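Local coordinates for tetracycline repressor protein class G (Acinetobacter baumannii, PDB 6RX9) that probably represses the tetracycline resistance gene by binding its operator DNA through an N-terminal helix-turn-helix, and releases it when tetracycline binds, at residues A89-R94 / L146-S151; L4-V9 / W43-K48; L84-A89 / Y140-V145. All coordinates share one frame; numbering follows the deposited sequence.

Interaction 1 of 3, residues A89-R94 / L146-S151; sequences ALLSYR and LEQQAS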
ATOM      1  N   ALA A  89      -5.749  -9.784  -9.024  1.00 33.38           N
ATOM      2  CA  ALA A  89      -4.483 -10.551  -8.930  1.00 33.28           C
ATOM      3  C   ALA A  89      -3.999 -10.602  -7.475  1.00 32.86           C
ATOM      4  O   ALA A  89      -3.585 -11.690  -7.036  1.00 32.99           O
ATOM      5  CB  ALA A  89      -3.432  -9.941  -9.824  1.00 33.29           C
ATOM      6  N   LEU A  90      -4.030  -9.472  -6.760  1.00 31.95           N
ATOM      7  CA  LEU A  90      -3.561  -9.392  -5.348  1.00 31.98           C
ATOM      8  C   LEU A  90      -4.568 -10.083  -4.417  1.00 32.46           C
ATOM      9  O   LEU A  90      -4.123 -10.654  -3.406  1.00 32.85           O
ATOM     10  CB  LEU A  90      -3.339  -7.928  -4.948  1.00 31.50           C
ATOM     11  CG  LEU A  90      -2.182  -7.216  -5.651  1.00 31.17           C
ATOM     12  CD1 LEU A  90      -2.033  -5.794  -5.141  1.00 30.86           C
ATOM     13  CD2 LEU A  90      -0.876  -7.981  -5.481  1.00 31.46           C
ATOM     14  N   LEU A  91      -5.866 -10.045  -4.741  1.00 33.17           N
ATOM     15  CA  LEU A  91      -6.942 -10.661  -3.917  1.00 34.31           C
ATOM     16  C   LEU A  91      -7.034 -12.173  -4.174  1.00 35.08           C
ATOM     17  O   LEU A  91      -7.687 -12.850  -3.359  1.00 35.50           O
ATOM     18  CB  LEU A  91      -8.287  -9.989  -4.219  1.00 34.91           C
ATOM     19  CG  LEU A  91      -8.509  -8.610  -3.595  1.00 34.80           C
ATOM     20  CD1 LEU A  91      -9.805  -7.998  -4.104  1.00 35.23           C
ATOM     21  CD2 LEU A  91      -8.524  -8.684  -2.074  1.00 35.37           C
ATOM     22  N   SER A  92      -6.412 -12.684  -5.246  1.00 35.22           N
ATOM     23  CA  SER A  92      -6.578 -14.084  -5.725  1.00 36.48           C
ATOM     24  C   SER A  92      -5.950 -15.083  -4.742  1.00 36.76           C
ATOM     25  O   SER A  92      -6.335 -16.263  -4.798  1.00 37.00           O
ATOM     26  CB  SER A  92      -6.035 -14.272  -7.123  1.00 36.45           C
ATOM     27  OG  SER A  92      -4.621 -14.169  -7.154  1.00 36.50           O
ATOM     28  N   TYR A  93      -5.032 -14.638  -3.877  1.00 36.24           N
ATOM     29  CA  TYR A  93      -4.361 -15.505  -2.872  1.00 36.84           C
ATOM     30  C   TYR A  93      -4.245 -14.783  -1.527  1.00 36.25           C
ATOM     31  O   TYR A  93      -4.040 -13.554  -1.491  1.00 34.93           O
ATOM     32  CB  TYR A  93      -3.000 -15.972  -3.394  1.00 37.11           C
ATOM     33  CG  TYR A  93      -3.111 -17.013  -4.477  1.00 38.24           C
ATOM     34  CD1 TYR A  93      -3.328 -18.342  -4.159  1.00 39.59           C
ATOM     35  CD2 TYR A  93      -3.055 -16.668  -5.818  1.00 38.73           C
ATOM     36  CE1 TYR A  93      -3.461 -19.310  -5.138  1.00 40.89           C
ATOM     37  CE2 TYR A  93      -3.183 -17.625  -6.812  1.00 39.26           C
ATOM     38  CZ  TYR A  93      -3.388 -18.949  -6.471  1.00 40.81           C
ATOM     39  OH  TYR A  93      -3.520 -19.904  -7.436  1.00 43.05           O
ATOM     40  N   ARG A  94      -4.378 -15.561  -0.449  1.00 36.73           N
ATOM     41  CA  ARG A  94      -4.154 -15.128   0.954  1.00 37.16           C
ATOM     42  C   ARG A  94      -2.824 -14.367   1.034  1.00 35.84           C
ATOM     43  O   ARG A  94      -1.826 -14.855   0.469  1.00 35.32           O
ATOM     44  CB  ARG A  94      -4.187 -16.360   1.863  1.00 38.75           C
ATOM     45  CG  ARG A  94      -4.047 -16.060   3.345  1.00 39.89           C
ATOM     46  CD  ARG A  94      -4.334 -17.300   4.165  1.00 41.88           C
ATOM     47  NE  ARG A  94      -4.171 -17.057   5.589  1.00 43.26           N
ATOM     48  CZ  ARG A  94      -4.380 -17.960   6.542  1.00 44.92           C
ATOM     49  NH1 ARG A  94      -4.767 -19.188   6.233  1.00 45.80           N
ATOM     50  NH2 ARG A  94      -4.201 -17.626   7.806  1.00 46.19           N
ATOM     51  N   LEU A 146      -4.175  -4.149   0.715  1.00 29.30           N
ATOM     52  CA  LEU A 146      -3.511  -4.349   2.038  1.00 30.63           C
ATOM     53  C   LEU A 146      -4.559  -4.227   3.152  1.00 32.51           C
ATOM     54  O   LEU A 146      -4.605  -5.125   4.022  1.00 33.17           O
ATOM     55  CB  LEU A 146      -2.387  -3.324   2.232  1.00 30.52           C
ATOM     56  CG  LEU A 146      -1.048  -3.665   1.578  1.00 30.16           C
ATOM     57  CD1 LEU A 146      -0.113  -2.466   1.617  1.00 30.45           C
ATOM     58  CD2 LEU A 146      -0.394  -4.867   2.249  1.00 30.68           C
ATOM     59  N   GLU A 147      -5.373  -3.167   3.116  1.00 33.37           N
ATOM     60  CA  GLU A 147      -6.406  -2.867   4.148  1.00 35.80           C
ATOM     61  C   GLU A 147      -7.501  -3.943   4.113  1.00 35.94           C
ATOM     62  O   GLU A 147      -7.893  -4.423   5.200  1.00 36.31           O
ATOM     63  CB  GLU A 147      -6.982  -1.466   3.933  1.00 37.45           C
ATOM     64  CG  GLU A 147      -7.859  -0.985   5.079  1.00 40.61           C
ATOM     65  CD  GLU A 147      -8.158   0.506   5.071  1.00 42.67           C
ATOM     66  OE1 GLU A 147      -9.332   0.876   4.872  1.00 45.14           O
ATOM     67  OE2 GLU A 147      -7.214   1.300   5.268  1.00 45.52           O
ATOM     68  N   GLN A 148      -7.973  -4.307   2.916  1.00 35.14           N
ATOM     69  CA  GLN A 148      -9.050  -5.314   2.718  1.00 36.06           C
ATOM     70  C   GLN A 148      -8.598  -6.670   3.270  1.00 36.04           C
ATOM     71  O   GLN A 148      -9.388  -7.307   3.989  1.00 36.95           O
ATOM     72  CB  GLN A 148      -9.424  -5.436   1.239  1.00 35.90           C
ATOM     73  CG  GLN A 148     -10.554  -6.426   0.985  1.00 37.31           C
ATOM     74  CD  GLN A 148     -11.184  -6.274  -0.377  1.00 37.76           C
ATOM     75  OE1 GLN A 148     -11.021  -5.261  -1.054  1.00 37.66           O
ATOM     76  NE2 GLN A 148     -11.924  -7.290  -0.789  1.00 39.17           N
ATOM     77  N   GLN A 149      -7.374  -7.092   2.952  1.00 35.80           N
ATOM     78  CA  GLN A 149      -6.850  -8.434   3.326  1.00 36.53           C
ATOM     79  C   GLN A 149      -6.505  -8.470   4.821  1.00 38.46           C
ATOM     80  O   GLN A 149      -6.634  -9.557   5.420  1.00 39.43           O
ATOM     81  CB  GLN A 149      -5.669  -8.812   2.434  1.00 35.41           C
ATOM     82  CG  GLN A 149      -6.115  -9.251   1.048  1.00 34.61           C
ATOM     83  CD  GLN A 149      -4.988  -9.769   0.190  1.00 33.67           C
ATOM     84  OE1 GLN A 149      -3.870  -9.260   0.222  1.00 33.05           O
ATOM     85  NE2 GLN A 149      -5.289 -10.781  -0.606  1.00 34.13           N
ATOM     86  N   ALA A 150      -6.089  -7.343   5.404  1.00 39.31           N
ATOM     87  CA  ALA A 150      -5.816  -7.211   6.857  1.00 41.87           C
ATOM     88  C   ALA A 150      -7.115  -7.435   7.644  1.00 44.81           C
ATOM     89  O   ALA A 150      -7.055  -8.107   8.688  1.00 45.75           O
ATOM     90  CB  ALA A 150      -5.207  -5.864   7.162  1.00 41.58           C
ATOM     91  N   SER A 151      -8.238  -6.897   7.153  1.00 47.06           N
ATOM     92  CA  SER A 151      -9.596  -7.041   7.746  1.00 50.45           C
ATOM     93  C   SER A 151     -10.022  -8.513   7.745  1.00 53.16           C
ATOM     94  O   SER A 151     -10.567  -8.964   8.769  1.00 54.68           O
ATOM     95  CB  SER A 151     -10.607  -6.188   7.023  1.00 50.44           C
ATOM     96  OG  SER A 151     -10.223  -4.822   7.032  1.00 50.31           O
TER
HETATM   97  O   HOH W   1      -7.874 -12.114  -0.801  1.00 42.81           O
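Q149 reaches across to the backbone around L90 and Y93, and its amide nitrogen is the close point of the contact. NE2 stands 3.0 Å from L90 O and 3.2 Å from Y93 O. Both are weak hydrogen bonds, bent to 130° and 126° at the proton. Water 1 is a third acceptor, 2.9 Å from Q149 NE2; since the nitrogen carries two hydrogens, at least one must be shared, which fits the bent geometry. At the other branch of the amide, OE1 accepts from A97 N, so the rotation of the group is fixed from both ends. The torsions explain the reach: CG is anti to the carbonyl carbon (chi1 -76°) and the chain is extended beyond it.

The looser part is formed by L91 against the flank of Q149 and the amide of Q148, all partly exposed. L91 CD2 rests 4.0 Å from Q149 CG and 3.9 Å from Q148 NE2, the L91 and Q148 side chains crossing at about a right angle, with no bond between them. Q148 spends its OE1 on R87 instead. Water 1 also donates to L91 O at 2.7 Å, so it ties L91 O to Q149 NE2 alongside the two direct bonds.

Beyond the contact, Y93 turns its side chain onto L14, L17 and M59, while L90 packs on H100, a probable magnesium ligand. A glutamine side chain thus joins helix 127-155 to the last residues of helix 75-91 and the chain just beyond, at the junction between the all-helical core of the TetR fold and its DNA-binding head.

Interaction 2 of 3, residues L4-V9 / W43-K48; sequences LDKGTV and WHFQNK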
ATOM      1  N   LEU A   4      11.365 -32.545 -11.306  1.00 54.78           N
ATOM      2  CA  LEU A   4      10.627 -31.479 -10.575  1.00 52.37           C
ATOM      3  C   LEU A   4      11.018 -30.117 -11.159  1.00 50.00           C
ATOM      4  O   LEU A   4      12.203 -29.754 -11.044  1.00 50.11           O
ATOM      5  CB  LEU A   4      10.978 -31.565  -9.086  1.00 52.51           C
ATOM      6  CG  LEU A   4      10.275 -30.557  -8.177  1.00 51.50           C
ATOM      7  CD1 LEU A   4       8.807 -30.913  -8.011  1.00 51.96           C
ATOM      8  CD2 LEU A   4      10.962 -30.477  -6.822  1.00 51.36           C
ATOM      9  N   ASP A   5      10.066 -29.395 -11.759  1.00 48.00           N
ATOM     10  CA  ASP A   5      10.318 -28.074 -12.396  1.00 46.30           C
ATOM     11  C   ASP A   5       9.633 -26.966 -11.583  1.00 43.77           C
ATOM     12  O   ASP A   5       8.732 -27.274 -10.771  1.00 42.64           O
ATOM     13  CB  ASP A   5       9.930 -28.070 -13.879  1.00 47.25           C
ATOM     14  CG  ASP A   5       8.457 -28.280 -14.183  1.00 47.66           C
ATOM     15  OD1 ASP A   5       7.620 -28.025 -13.294  1.00 46.88           O
ATOM     16  OD2 ASP A   5       8.159 -28.685 -15.325  1.00 48.53           O
ATOM     17  N   LYS A   6      10.066 -25.722 -11.799  1.00 42.20           N
ATOM     18  CA  LYS A   6       9.646 -24.525 -11.020  1.00 40.38           C
ATOM     19  C   LYS A   6       8.121 -24.371 -11.077  1.00 39.27           C
ATOM     20  O   LYS A   6       7.522 -24.012 -10.039  1.00 38.03           O
ATOM     21  CB  LYS A   6      10.355 -23.282 -11.563  1.00 40.78           C
ATOM     22  CG  LYS A   6      10.177 -22.018 -10.735  1.00 39.98           C
ATOM     23  CD  LYS A   6      11.119 -20.913 -11.148  1.00 40.63           C
ATOM     24  CE  LYS A   6      11.077 -19.717 -10.222  1.00 40.21           C
ATOM     25  NZ  LYS A   6      12.067 -18.687 -10.616  1.00 40.91           N
ATOM     26  N   GLY A   7       7.515 -24.623 -12.241  1.00 38.74           N
ATOM     27  CA  GLY A   7       6.055 -24.536 -12.443  1.00 38.37           C
ATOM     28  C   GLY A   7       5.300 -25.443 -11.485  1.00 37.97           C
ATOM     29  O   GLY A   7       4.320 -24.979 -10.877  1.00 37.59           O
ATOM     30  N   THR A   8       5.751 -26.691 -11.334  1.00 38.10           N
ATOM     31  CA  THR A   8       5.130 -27.707 -10.444  1.00 38.22           C
ATOM     32  C   THR A   8       5.301 -27.276  -8.981  1.00 36.94           C
ATOM     33  O   THR A   8       4.335 -27.430  -8.210  1.00 37.22           O
ATOM     34  CB  THR A   8       5.718 -29.101 -10.698  1.00 39.45           C
ATOM     35  OG1 THR A   8       5.636 -29.372 -12.097  1.00 40.59           O
ATOM     36  CG2 THR A   8       5.000 -30.184  -9.923  1.00 40.34           C
ATOM     37  N   VAL A   9       6.475 -26.743  -8.629  1.00 36.12           N
ATOM     38  CA  VAL A   9       6.827 -26.286  -7.248  1.00 35.76           C
ATOM     39  C   VAL A   9       5.900 -25.129  -6.844  1.00 34.94           C
ATOM     40  O   VAL A   9       5.326 -25.182  -5.738  1.00 34.58           O
ATOM     41  CB  VAL A   9       8.310 -25.877  -7.149  1.00 35.61           C
ATOM     42  CG1 VAL A   9       8.638 -25.243  -5.804  1.00 35.35           C
ATOM     43  CG2 VAL A   9       9.240 -27.054  -7.413  1.00 36.52           C
ATOM     44  N   TRP A  43      17.263 -26.751  -4.767  1.00 41.05           N
ATOM     45  CA  TRP A  43      17.759 -26.387  -6.123  1.00 41.64           C
ATOM     46  C   TRP A  43      16.963 -25.201  -6.685  1.00 40.56           C
ATOM     47  O   TRP A  43      17.582 -24.334  -7.336  1.00 40.42           O
ATOM     48  CB  TRP A  43      17.691 -27.594  -7.068  1.00 43.05           C
ATOM     49  CG  TRP A  43      18.286 -27.332  -8.417  1.00 44.17           C
ATOM     50  CD1 TRP A  43      19.600 -27.434  -8.759  1.00 45.46           C
ATOM     51  CD2 TRP A  43      17.597 -26.896  -9.606  1.00 44.57           C
ATOM     52  NE1 TRP A  43      19.779 -27.109 -10.075  1.00 46.25           N
ATOM     53  CE2 TRP A  43      18.571 -26.776 -10.623  1.00 45.56           C
ATOM     54  CE3 TRP A  43      16.265 -26.604  -9.916  1.00 43.93           C
ATOM     55  CZ2 TRP A  43      18.250 -26.374 -11.920  1.00 46.18           C
ATOM     56  CZ3 TRP A  43      15.949 -26.207 -11.199  1.00 44.52           C
ATOM     57  CH2 TRP A  43      16.929 -26.095 -12.187  1.00 45.30           C
ATOM     58  N   HIS A  44      15.646 -25.182  -6.459  1.00 39.60           N
ATOM     59  CA  HIS A  44      14.713 -24.116  -6.918  1.00 38.95           C
ATOM     60  C   HIS A  44      14.790 -22.901  -5.982  1.00 37.92           C
ATOM     61  O   HIS A  44      14.927 -21.773  -6.491  1.00 37.31           O
ATOM     62  CB  HIS A  44      13.277 -24.653  -7.007  1.00 39.04           C
ATOM     63  CG  HIS A  44      13.087 -25.719  -8.030  1.00 39.98           C
ATOM     64  ND1 HIS A  44      12.912 -25.430  -9.367  1.00 40.43           N
ATOM     65  CD2 HIS A  44      13.029 -27.063  -7.919  1.00 41.08           C
ATOM     66  CE1 HIS A  44      12.766 -26.553 -10.040  1.00 41.49           C
ATOM     67  NE2 HIS A  44      12.835 -27.572  -9.174  1.00 41.86           N
ATOM     68  N   PHE A  45      14.681 -23.119  -4.667  1.00 37.31           N
ATOM     69  CA  PHE A  45      14.637 -22.043  -3.639  1.00 36.88           C
ATOM     70  C   PHE A  45      15.451 -22.458  -2.414  1.00 37.23           C
ATOM     71  O   PHE A  45      15.103 -23.474  -1.790  1.00 37.36           O
ATOM     72  CB  PHE A  45      13.188 -21.739  -3.253  1.00 36.42           C
ATOM     73  CG  PHE A  45      12.297 -21.457  -4.433  1.00 36.12           C
ATOM     74  CD1 PHE A  45      12.401 -20.260  -5.124  1.00 36.58           C
ATOM     75  CD2 PHE A  45      11.374 -22.396  -4.868  1.00 36.48           C
ATOM     76  CE1 PHE A  45      11.593 -20.005  -6.220  1.00 36.27           C
ATOM     77  CE2 PHE A  45      10.572 -22.140  -5.970  1.00 36.47           C
ATOM     78  CZ  PHE A  45      10.683 -20.947  -6.643  1.00 36.35           C
ATOM     79  N   GLN A  46      16.491 -21.687  -2.084  1.00 37.39           N
ATOM     80  CA  GLN A  46      17.390 -21.961  -0.932  1.00 38.59           C
ATOM     81  C   GLN A  46      16.831 -21.315   0.339  1.00 38.16           C
ATOM     82  O   GLN A  46      17.320 -21.662   1.427  1.00 39.42           O
ATOM     83  CB  GLN A  46      18.809 -21.465  -1.211  1.00 39.73           C
ATOM     84  CG  GLN A  46      19.519 -22.250  -2.308  1.00 40.29           C
ATOM     85  CD  GLN A  46      19.363 -21.602  -3.660  1.00 40.11           C
ATOM     86  OE1 GLN A  46      19.850 -20.499  -3.890  1.00 40.91           O
ATOM     87  NE2 GLN A  46      18.690 -22.289  -4.571  1.00 39.69           N
ATOM     88  N   ASN A  47      15.849 -20.414   0.218  1.00 37.33           N
ATOM     89  CA  ASN A  47      15.254 -19.717   1.390  1.00 37.44           C
ATOM     90  C   ASN A  47      13.829 -19.254   1.065  1.00 36.19           C
ATOM     91  O   ASN A  47      13.451 -19.228  -0.126  1.00 34.56           O
ATOM     92  CB  ASN A  47      16.146 -18.562   1.854  1.00 38.52           C
ATOM     93  CG  ASN A  47      16.581 -17.662   0.717  1.00 39.03           C
ATOM     94  OD1 ASN A  47      15.754 -17.006   0.089  1.00 38.02           O
ATOM     95  ND2 ASN A  47      17.875 -17.637   0.435  1.00 40.58           N
ATOM     96  N   LYS A  48      13.071 -18.909   2.108  1.00 36.07           N
ATOM     97  CA  LYS A  48      11.654 -18.473   2.018  1.00 35.80           C
ATOM     98  C   LYS A  48      11.565 -17.189   1.187  1.00 35.28           C
ATOM     99  O   LYS A  48      10.588 -17.055   0.435  1.00 33.79           O
ATOM    100  CB  LYS A  48      11.080 -18.256   3.422  1.00 36.54           C
ATOM    101  CG  LYS A  48       9.631 -17.799   3.465  1.00 36.25           C
ATOM    102  CD  LYS A  48       9.049 -17.824   4.859  1.00 37.28           C
ATOM    103  CE  LYS A  48       7.626 -17.314   4.910  1.00 37.22           C
ATOM    104  NZ  LYS A  48       7.011 -17.578   6.231  1.00 38.36           N
TER
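The imidazole of H44 lies flat between V9 on one face and W43 on the other, and points its edge at L4. V9 CG2 stands 4.0 Å from the H44 ring centroid, close to the ring normal, a CH-pi contact; W43 CE3 covers the opposite face over its centre. In the plane of the ring, H44 NE2 donates to L4 O at 2.9 Å with an N-H...O angle of 139°. Seen from the acceptor the approach is different: NE2 lies 56° out of the L4 carbonyl plane.

V9 divides its methyls between two rings. With CG1 anti to the backbone N (chi1 173°), that methyl meets the edge of F45, 3.7 Å from CE2, while CG2 is left for H44. The extended K6 chain crosses F45 at about a right angle, bringing K6 CE to 3.8 Å from F45 CZ. F45 also packs on A50, L51 and A54 of helix 48-59.

In the next residue, D5 caps helix 6-20: its OD1 takes T8 N at 3.0 Å and T8 OG1 as well. The contact joins this helix start to the end of the probable helix-turn-helix (26-45). Donation to a carbonyl implies that H44 carries a proton on NE2, with both ring faces covered by carbon.

Interaction 3 of 3, residues L84-A89 / Y140-V145; sequences LSFRTA and YVVGSV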
ATOM      1  N   LEU A  84      -8.385  -2.826 -12.056  1.00 32.53           N
ATOM      2  CA  LEU A  84      -9.304  -3.902 -11.588  1.00 33.33           C
ATOM      3  C   LEU A  84      -8.603  -5.267 -11.669  1.00 33.14           C
ATOM      4  O   LEU A  84      -8.794  -6.091 -10.754  1.00 32.93           O
ATOM      5  CB  LEU A  84     -10.590  -3.878 -12.420  1.00 35.15           C
ATOM      6  CG  LEU A  84     -11.537  -2.715 -12.122  1.00 35.90           C
ATOM      7  CD1 LEU A  84     -12.540  -2.530 -13.248  1.00 37.44           C
ATOM      8  CD2 LEU A  84     -12.255  -2.922 -10.796  1.00 36.22           C
ATOM      9  N   SER A  85      -7.818  -5.489 -12.730  0.50 32.91           N
ATOM     10  CA  SER A  85      -7.037  -6.733 -12.972  0.50 32.96           C
ATOM     11  C   SER A  85      -5.938  -6.875 -11.910  0.50 31.87           C
ATOM     12  O   SER A  85      -5.730  -8.007 -11.426  0.50 31.79           O
ATOM     13  CB  SER A  85      -6.462  -6.754 -14.367  0.50 33.40           C
ATOM     14  OG  SER A  85      -5.396  -5.825 -14.498  0.50 32.83           O
ATOM     15  N   PHE A  86      -5.261  -5.773 -11.574  1.00 31.34           N
ATOM     16  CA  PHE A  86      -4.203  -5.723 -10.527  1.00 30.77           C
ATOM     17  C   PHE A  86      -4.831  -6.061  -9.167  1.00 30.82           C
ATOM     18  O   PHE A  86      -4.262  -6.883  -8.427  1.00 30.18           O
ATOM     19  CB  PHE A  86      -3.495  -4.365 -10.543  1.00 30.25           C
ATOM     20  CG  PHE A  86      -2.307  -4.226  -9.620  1.00 29.76           C
ATOM     21  CD1 PHE A  86      -1.493  -5.310  -9.318  1.00 29.88           C
ATOM     22  CD2 PHE A  86      -1.973  -2.992  -9.085  1.00 29.45           C
ATOM     23  CE1 PHE A  86      -0.396  -5.164  -8.481  1.00 29.81           C
ATOM     24  CE2 PHE A  86      -0.877  -2.847  -8.248  1.00 29.30           C
ATOM     25  CZ  PHE A  86      -0.092  -3.935  -7.944  1.00 29.50           C
ATOM     26  N   ARG A  87      -5.990  -5.472  -8.856  1.00 31.04           N
ATOM     27  CA  ARG A  87      -6.722  -5.732  -7.586  1.00 31.37           C
ATOM     28  C   ARG A  87      -7.103  -7.216  -7.500  1.00 32.22           C
ATOM     29  O   ARG A  87      -6.859  -7.830  -6.442  1.00 32.41           O
ATOM     30  CB  ARG A  87      -7.966  -4.847  -7.475  1.00 31.88           C
ATOM     31  CG  ARG A  87      -8.785  -5.116  -6.221  1.00 32.45           C
ATOM     32  CD  ARG A  87      -9.985  -4.208  -6.125  1.00 33.54           C
ATOM     33  NE  ARG A  87     -10.715  -4.392  -4.878  1.00 34.17           N
ATOM     34  CZ  ARG A  87     -11.980  -4.785  -4.774  1.00 35.63           C
ATOM     35  NH1 ARG A  87     -12.700  -5.044  -5.855  1.00 37.11           N
ATOM     36  NH2 ARG A  87     -12.532  -4.906  -3.579  1.00 36.22           N
ATOM     37  N   THR A  88      -7.677  -7.771  -8.571  1.00 33.04           N
ATOM     38  CA  THR A  88      -8.104  -9.194  -8.654  1.00 34.39           C
ATOM     39  C   THR A  88      -6.892 -10.100  -8.404  1.00 33.68           C
ATOM     40  O   THR A  88      -7.033 -11.059  -7.625  1.00 34.35           O
ATOM     41  CB  THR A  88      -8.776  -9.498 -10.000  1.00 35.39           C
ATOM     42  OG1 THR A  88      -9.828  -8.550 -10.174  1.00 36.85           O
ATOM     43  CG2 THR A  88      -9.331 -10.902 -10.078  1.00 37.14           C
ATOM     44  N   ALA A  89      -5.749  -9.784  -9.024  1.00 33.38           N
ATOM     45  CA  ALA A  89      -4.483 -10.551  -8.930  1.00 33.28           C
ATOM     46  C   ALA A  89      -3.999 -10.602  -7.475  1.00 32.86           C
ATOM     47  O   ALA A  89      -3.585 -11.690  -7.036  1.00 32.99           O
ATOM     48  CB  ALA A  89      -3.432  -9.941  -9.824  1.00 33.29           C
ATOM     49  N   TYR A 140      -2.613   3.286  -5.220  1.00 28.00           N
ATOM     50  CA  TYR A 140      -4.005   3.222  -4.703  1.00 27.95           C
ATOM     51  C   TYR A 140      -4.429   1.755  -4.528  1.00 27.24           C
ATOM     52  O   TYR A 140      -4.952   1.408  -3.454  1.00 26.58           O
ATOM     53  CB  TYR A 140      -4.976   3.982  -5.612  1.00 28.34           C
ATOM     54  CG  TYR A 140      -6.418   3.761  -5.245  1.00 28.77           C
ATOM     55  CD1 TYR A 140      -6.951   4.316  -4.092  1.00 29.26           C
ATOM     56  CD2 TYR A 140      -7.241   2.957  -6.017  1.00 28.91           C
ATOM     57  CE1 TYR A 140      -8.268   4.095  -3.726  1.00 29.39           C
ATOM     58  CE2 TYR A 140      -8.561   2.728  -5.666  1.00 29.54           C
ATOM     59  CZ  TYR A 140      -9.076   3.294  -4.513  1.00 29.90           C
ATOM     60  OH  TYR A 140     -10.376   3.078  -4.158  1.00 30.89           O
ATOM     61  N   VAL A 141      -4.195   0.911  -5.539  1.00 26.52           N
ATOM     62  CA  VAL A 141      -4.636  -0.515  -5.535  1.00 26.53           C
ATOM     63  C   VAL A 141      -3.931  -1.251  -4.385  1.00 26.18           C
ATOM     64  O   VAL A 141      -4.616  -1.955  -3.630  1.00 25.47           O
ATOM     65  CB  VAL A 141      -4.383  -1.202  -6.891  1.00 27.07           C
ATOM     66  CG1 VAL A 141      -4.585  -2.706  -6.799  1.00 27.54           C
ATOM     67  CG2 VAL A 141      -5.260  -0.615  -7.986  1.00 27.44           C
ATOM     68  N   VAL A 142      -2.614  -1.095  -4.262  1.00 26.25           N
ATOM     69  CA  VAL A 142      -1.806  -1.775  -3.206  1.00 26.34           C
ATOM     70  C   VAL A 142      -2.350  -1.363  -1.833  1.00 26.56           C
ATOM     71  O   VAL A 142      -2.633  -2.264  -1.027  1.00 26.18           O
ATOM     72  CB  VAL A 142      -0.304  -1.474  -3.351  1.00 26.74           C
ATOM     73  CG1 VAL A 142       0.478  -1.888  -2.113  1.00 27.37           C
ATOM     74  CG2 VAL A 142       0.270  -2.130  -4.598  1.00 26.94           C
ATOM     75  N   GLY A 143      -2.500  -0.057  -1.582  1.00 26.50           N
ATOM     76  CA  GLY A 143      -3.032   0.464  -0.308  1.00 27.01           C
ATOM     77  C   GLY A 143      -4.386  -0.145   0.020  1.00 27.21           C
ATOM     78  O   GLY A 143      -4.579  -0.582   1.175  1.00 27.71           O
ATOM     79  N   SER A 144      -5.289  -0.189  -0.966  1.00 27.20           N
ATOM     80  CA  SER A 144      -6.681  -0.691  -0.824  1.00 27.92           C
ATOM     81  C   SER A 144      -6.679  -2.181  -0.459  1.00 28.41           C
ATOM     82  O   SER A 144      -7.394  -2.564   0.488  1.00 28.52           O
ATOM     83  CB  SER A 144      -7.484  -0.436  -2.074  1.00 28.00           C
ATOM     84  OG  SER A 144      -8.745  -1.074  -1.990  1.00 28.92           O
ATOM     85  N   VAL A 145      -5.907  -2.999  -1.177  1.00 28.00           N
ATOM     86  CA  VAL A 145      -5.930  -4.482  -0.999  1.00 28.77           C
ATOM     87  C   VAL A 145      -5.249  -4.847   0.328  1.00 29.18           C
ATOM     88  O   VAL A 145      -5.749  -5.776   0.996  1.00 30.11           O
ATOM     89  CB  VAL A 145      -5.311  -5.226  -2.194  1.00 28.72           C
ATOM     90  CG1 VAL A 145      -5.353  -6.729  -1.975  1.00 29.28           C
ATOM     91  CG2 VAL A 145      -6.006  -4.864  -3.504  1.00 28.48           C
TER
HETATM   92  O   HOH W   2      -9.333  -3.732  -2.446  1.00 34.30           O
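R87 lays its CB and CG against V141 and V145, crossing V145 obliquely, before its polar end turns to water and to partners beyond the two segments. Its CB lies 4.1 Å from V141 CG1. CG, anti to the backbone N (chi1 177°), comes to 3.9 Å from V145 CG2. The chain stays extended from CG to NE, and NE donates to water 2 at 2.9 Å. That water lies in the guanidinium plane and is 2.8 Å from S144 OG, so it links the two helices where the side chains do not touch directly. At the tip, NH1 makes a salt bridge with D185 and NH2 is hydrogen-bonded to Q148 OE1. The charge is therefore met by a carboxylate, and the guanidinium is held at all three nitrogens.

F86 supplies the other half of the contact. Its ring meets two valines obliquely: CD2 is 3.5 Å from V141 CG1, and CZ is 3.8 Å from V142 CG2. V141 CG1 is also 3.7 Å from R87 N, so this methyl touches both the phenylalanine ring and the backbone of helix 75-91.

The helix segments approach to 9.7 Å between axes and cross at -34°, running in broadly the same direction. V142 packs in addition on L146 of the second subunit, and F86 meets H100 edge-to-face and R63 by a cation-pi contact. With H100 and N82 the probable magnesium and tetracycline ligands, this buried helix pair probably forms part of the wall of the inducer pocket, as in TetR-type cores, with helix 127-155 also facing the second subunit.

In the fold
Interactions 1 and 3 are successive levels of one helix pair, 75-91 with 127-155. Their centres are 8 Å apart, they share A89, and they touch where L90 CB and L91 CD2 meet V145 CG1. Along the chain their segments alternate, and both also reach the second subunit. Interaction 2 closes earlier in the sequence, joining the start of helix 6-20 to the loop before helix 48-59. Its centre lies 24 Å from that of interaction 1 and 27 Å from that of interaction 3, with no touch. The set therefore samples both halves of the repressor: a DNA-binding head, and a dimerising core that probably binds the inducer; induction would have to be relayed from the core to the head.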